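Membrane-bound protease PH1510 (Pyrococcus horikoshii, PDB 6M4B) cleaves proteins as a membrane-bound serine protease, preferring sites near hydrophobic or aromatic residues, and can degrade casein and a stomatin homolog in vitro. Local coordinates at residues 13-18 with 44-49; 72-77 with 95-100. The protein carries 1 engineered substitution. One frame throughout, in Å; residues are numbered along the deposited sequence.

Interaction 1 of 2, residues 13-18 with 44-49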
# COMPACT_ATOMS: atom_id res chain seq x y z
N ALA A 13 -17.81 -4.57 14.87
CA ALA A 13 -17.66 -3.23 15.40
C ALA A 13 -18.27 -2.23 14.47
O ALA A 13 -18.61 -2.54 13.33
CB ALA A 13 -16.20 -2.93 15.64
N GLN A 14 -18.44 -1.03 14.97
CA GLN A 14 -19.08 0.04 14.22
C GLN A 14 -18.06 1.15 14.10
O GLN A 14 -17.40 1.49 15.10
CB GLN A 14 -20.27 0.58 14.95
CG GLN A 14 -21.42 -0.38 15.16
CD GLN A 14 -22.67 0.32 15.63
OE1 GLN A 14 -23.51 0.73 14.82
NE2 GLN A 14 -22.81 0.48 16.94
N ILE A 15 -17.93 1.69 12.90
CA ILE A 15 -17.14 2.90 12.67
C ILE A 15 -17.98 3.86 11.83
O ILE A 15 -18.44 3.53 10.71
CB ILE A 15 -15.75 2.57 12.09
CG1 ILE A 15 -14.91 1.91 13.19
CG2 ILE A 15 -15.02 3.82 11.60
CD1 ILE A 15 -13.65 1.25 12.73
N LYS A 16 -18.24 5.03 12.42
CA LYS A 16 -19.03 6.08 11.82
C LYS A 16 -18.29 7.42 11.79
O LYS A 16 -17.44 7.67 12.64
CB LYS A 16 -20.32 6.26 12.62
CG LYS A 16 -21.11 4.98 12.81
CD LYS A 16 -22.56 5.26 13.16
CE LYS A 16 -23.32 3.98 13.51
NZ LYS A 16 -24.78 4.11 13.23
N GLY A 17 -18.67 8.28 10.85
CA GLY A 17 -18.12 9.65 10.79
C GLY A 17 -16.89 9.78 9.90
O GLY A 17 -16.53 8.86 9.15
N GLN A 18 -16.22 10.92 10.01
CA GLN A 18 -15.09 11.23 9.16
C GLN A 18 -13.93 10.32 9.46
O GLN A 18 -13.72 9.96 10.58
CB GLN A 18 -14.67 12.69 9.29
CG GLN A 18 -15.68 13.65 8.67
CD GLN A 18 -15.00 14.81 7.97
OE1 GLN A 18 -15.15 15.97 8.38
NE2 GLN A 18 -14.23 14.52 6.91
N ILE A 44 -16.81 -4.96 10.21
CA ILE A 44 -16.81 -3.57 10.55
C ILE A 44 -17.92 -2.93 9.80
O ILE A 44 -17.89 -2.88 8.58
CB ILE A 44 -15.45 -2.95 10.30
CG1 ILE A 44 -14.49 -3.55 11.34
CG2 ILE A 44 -15.54 -1.43 10.40
CD1 ILE A 44 -13.07 -3.18 11.14
N GLU A 45 -18.92 -2.48 10.56
CA GLU A 45 -20.09 -1.78 10.03
C GLU A 45 -19.68 -0.32 9.80
O GLU A 45 -19.38 0.40 10.76
CB GLU A 45 -21.26 -1.86 11.00
CG GLU A 45 -21.89 -3.25 11.04
CD GLU A 45 -22.94 -3.42 12.15
OE1 GLU A 45 -23.06 -2.51 12.99
OE2 GLU A 45 -23.62 -4.47 12.19
N LEU A 46 -19.60 0.08 8.54
CA LEU A 46 -18.94 1.33 8.18
C LEU A 46 -19.94 2.31 7.59
O LEU A 46 -20.75 1.94 6.77
CB LEU A 46 -17.81 1.08 7.18
CG LEU A 46 -17.00 2.31 6.72
CD1 LEU A 46 -16.13 2.84 7.84
CD2 LEU A 46 -16.18 1.94 5.52
N ASP A 47 -19.90 3.54 8.07
CA ASP A 47 -20.71 4.64 7.55
C ASP A 47 -19.82 5.90 7.61
O ASP A 47 -19.51 6.42 8.69
CB ASP A 47 -21.99 4.82 8.38
CG ASP A 47 -22.96 5.83 7.78
OD1 ASP A 47 -22.78 6.25 6.61
OD2 ASP A 47 -23.97 6.17 8.44
N THR A 48 -19.38 6.35 6.45
CA THR A 48 -18.45 7.48 6.42
C THR A 48 -18.66 8.28 5.15
O THR A 48 -18.97 7.71 4.11
CB THR A 48 -16.99 7.02 6.52
OG1 THR A 48 -16.13 8.16 6.57
CG2 THR A 48 -16.56 6.12 5.35
N PRO A 49 -18.54 9.61 5.25
CA PRO A 49 -18.53 10.43 4.01
C PRO A 49 -17.10 10.58 3.43
O PRO A 49 -16.95 11.11 2.33
CB PRO A 49 -19.06 11.78 4.48
CG PRO A 49 -18.52 11.87 5.89
CD PRO A 49 -18.49 10.45 6.46
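A13 and I15 bind E45 and D47 in a run of backbone hydrogen bonds that joins strands 13-16 and 44-47 as parallel neighbours. The segments belong to the protease domain, in the ClpP/crotonase clan, and these two strands are the ends of a beta-alpha-beta unit. A13 O accepts E45 N at 2.8 Å, E45 O accepts I15 N at 2.9 Å, and I15 O in turn accepts D47 N. The last bond of this ladder, G17 N to D47 O, is more bent, with an angle of 137° at the hydrogen. G17 suits this place, since at its backbone angles a CB would be jammed against the carbonyl oxygen of K16.

The apolar contacts lie on the face that carries I15, I44 and L46. I15 straddles its neighbours: CD1 meets I44 CG2 at 4.0 Å, while its CG2 branch meets L46 CD1 at 4.0 Å. F27 of helix 21-36 packs on both I15 and I44 from this side.

On the other face, Q14 CG passes 3.5 Å from E45 OE1 with no hydrogen bond between them, and their amide and carboxylate planes stand 85° apart. K16 NZ stays 5.3 Å from D47 OD2, too far for a salt bridge, and the other carboxylate oxygen, D47 OD1, accepts the backbone N-H of S80.

At G17 and T48 a side chain joins the pairing. T48 OG1, anti to the backbone N (chi1 -177°), donates to G17 O at 2.7 Å, approaching tilted from the carbonyl plane, and also hydrogen-bonds G50 N. One hydroxyl thus links G17 of segment 13-18 with G50, the first of the substrate-binding residues G50 to A53, which probably helps to fix that loop where a peptide would bind.

Interaction 2 of 2, residues 72-77 with 95-100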
# COMPACT_ATOMS: atom_id res chain seq x y z
N ILE A 72 -15.85 -5.49 5.41
CA ILE A 72 -16.36 -4.14 5.49
C ILE A 72 -17.83 -4.22 5.08
O ILE A 72 -18.14 -4.71 4.00
CB ILE A 72 -15.55 -3.16 4.60
CG1 ILE A 72 -14.09 -3.07 5.09
CG2 ILE A 72 -16.19 -1.80 4.62
CD1 ILE A 72 -13.88 -2.51 6.47
N TYR A 73 -18.70 -3.78 5.98
CA TYR A 73 -20.13 -3.90 5.83
C TYR A 73 -20.69 -2.50 5.89
O TYR A 73 -20.68 -1.87 6.94
CB TYR A 73 -20.72 -4.76 6.92
CG TYR A 73 -22.24 -5.05 6.88
CD1 TYR A 73 -22.96 -4.96 5.70
CD2 TYR A 73 -22.93 -5.43 8.04
CE1 TYR A 73 -24.30 -5.27 5.66
CE2 TYR A 73 -24.30 -5.72 8.01
CZ TYR A 73 -24.98 -5.68 6.82
OH TYR A 73 -26.34 -5.98 6.76
N VAL A 74 -21.16 -2.04 4.74
CA VAL A 74 -21.72 -0.71 4.64
C VAL A 74 -23.15 -0.76 5.19
O VAL A 74 -24.07 -1.34 4.58
CB VAL A 74 -21.72 -0.17 3.20
CG1 VAL A 74 -22.07 1.33 3.23
CG2 VAL A 74 -20.34 -0.38 2.55
N TYR A 75 -23.32 -0.16 6.35
CA TYR A 75 -24.46 -0.43 7.23
C TYR A 75 -24.51 0.68 8.30
O TYR A 75 -23.44 1.14 8.74
CB TYR A 75 -24.26 -1.81 7.88
CG TYR A 75 -25.32 -2.24 8.85
CD1 TYR A 75 -25.28 -1.84 10.19
CD2 TYR A 75 -26.37 -3.07 8.44
CE1 TYR A 75 -26.26 -2.25 11.10
CE2 TYR A 75 -27.37 -3.47 9.33
CZ TYR A 75 -27.29 -3.06 10.65
OH TYR A 75 -28.24 -3.45 11.52
N PRO A 76 -25.74 1.07 8.76
CA PRO A 76 -27.10 0.57 8.47
C PRO A 76 -27.64 1.12 7.20
O PRO A 76 -26.97 1.95 6.59
CB PRO A 76 -27.95 1.12 9.64
CG PRO A 76 -27.23 2.35 10.05
CD PRO A 76 -25.75 2.07 9.85
N PRO A 77 -28.84 0.67 6.76
CA PRO A 77 -29.39 1.25 5.53
C PRO A 77 -29.39 2.78 5.66
O PRO A 77 -29.51 3.29 6.76
CB PRO A 77 -30.81 0.64 5.47
CG PRO A 77 -30.64 -0.71 6.10
CD PRO A 77 -29.72 -0.40 7.28
N ILE A 95 -16.58 -7.40 0.95
CA ILE A 95 -17.40 -6.24 1.11
C ILE A 95 -18.83 -6.70 1.05
O ILE A 95 -19.21 -7.40 0.12
CB ILE A 95 -17.18 -5.17 0.00
CG1 ILE A 95 -15.70 -4.74 -0.09
CG2 ILE A 95 -18.02 -3.95 0.30
CD1 ILE A 95 -15.36 -4.09 -1.43
N ALA A 96 -19.60 -6.23 2.00
CA ALA A 96 -21.05 -6.39 2.01
C ALA A 96 -21.71 -5.02 2.11
O ALA A 96 -21.21 -4.12 2.81
CB ALA A 96 -21.45 -7.25 3.19
N MET A 97 -22.84 -4.89 1.44
CA MET A 97 -23.67 -3.67 1.55
C MET A 97 -25.16 -3.96 1.92
O MET A 97 -25.75 -4.88 1.40
CB MET A 97 -23.61 -2.86 0.25
CG MET A 97 -22.22 -2.27 -0.06
SD MET A 97 -22.23 -1.39 -1.63
CE MET A 97 -23.05 0.12 -1.13
N ALA A 98 -25.68 -3.23 2.88
CA ALA A 98 -27.12 -3.27 3.20
C ALA A 98 -27.91 -2.58 2.10
O ALA A 98 -27.37 -1.68 1.46
CB ALA A 98 -27.38 -2.57 4.52
N PRO A 99 -29.16 -3.02 1.84
CA PRO A 99 -29.95 -2.27 0.83
C PRO A 99 -30.15 -0.85 1.31
O PRO A 99 -30.11 -0.60 2.54
CB PRO A 99 -31.26 -3.04 0.75
CG PRO A 99 -30.91 -4.44 1.20
CD PRO A 99 -29.87 -4.23 2.29
N GLY A 100 -30.20 0.09 0.35
CA GLY A 100 -30.27 1.53 0.63
C GLY A 100 -28.97 2.21 0.99
O GLY A 100 -28.97 3.29 1.59
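A96 O takes the N-H of V74 at 2.8 Å. From the same side Y73 adds a CA-H...O contact, and the edge of its ring has the oxygen in its plane, CD1 3.5 Å away. This is parallel pairing in the central sheet of the ClpP/crotonase-type fold, and I72 O to A96 N and V74 O to A98 N continue it.

CG of Y73 is anti to the backbone N (chi1 -178°), and the ring reaches across to its neighbour, CD1 touching A96 CB at 3.7 Å. Its hydroxyl hydrogen-bonds A172 O, and I175 and L178 of helix 175-182 touch the Y73 side chain. An alanine here would probably leave A172 O without that hydroxyl and open a gap beside A96 CB.

V74 and M97 occupy the opposite face of the sheet, lying side by side with V74 CG2 3.7 Å from M97 CG. Beyond the strands, A98 CB sits against Y75 CD2 and P77 CG. One face of the Y73 ring is met by Y75 CB, 3.7 Å above the plane, over the ring centre.

In the fold
From the N terminus, strand 9-16 leads into helix 21-36 and returns along strand 41-47, and interaction 1 closes this first crossover. The chain then passes the substrate-binding residues G50 to A53 and helix 53-64 before it enters strand 70-74. Interaction 2 closes the next loop, which contains A83, the engineered alanine at the nucleophile position, and helix 84-90. The two loops follow in series, neither nested nor crossed. Their inner strands are neighbours in one parallel sheet, where L46 N and I44 O make probable hydrogen bonds to Y73, and the E45 carboxylate packs on the Y75 ring. With those bonds between the two pairs, strands 9-16, 41-47, 70-74 and 94-97 lie in one row of the sheet.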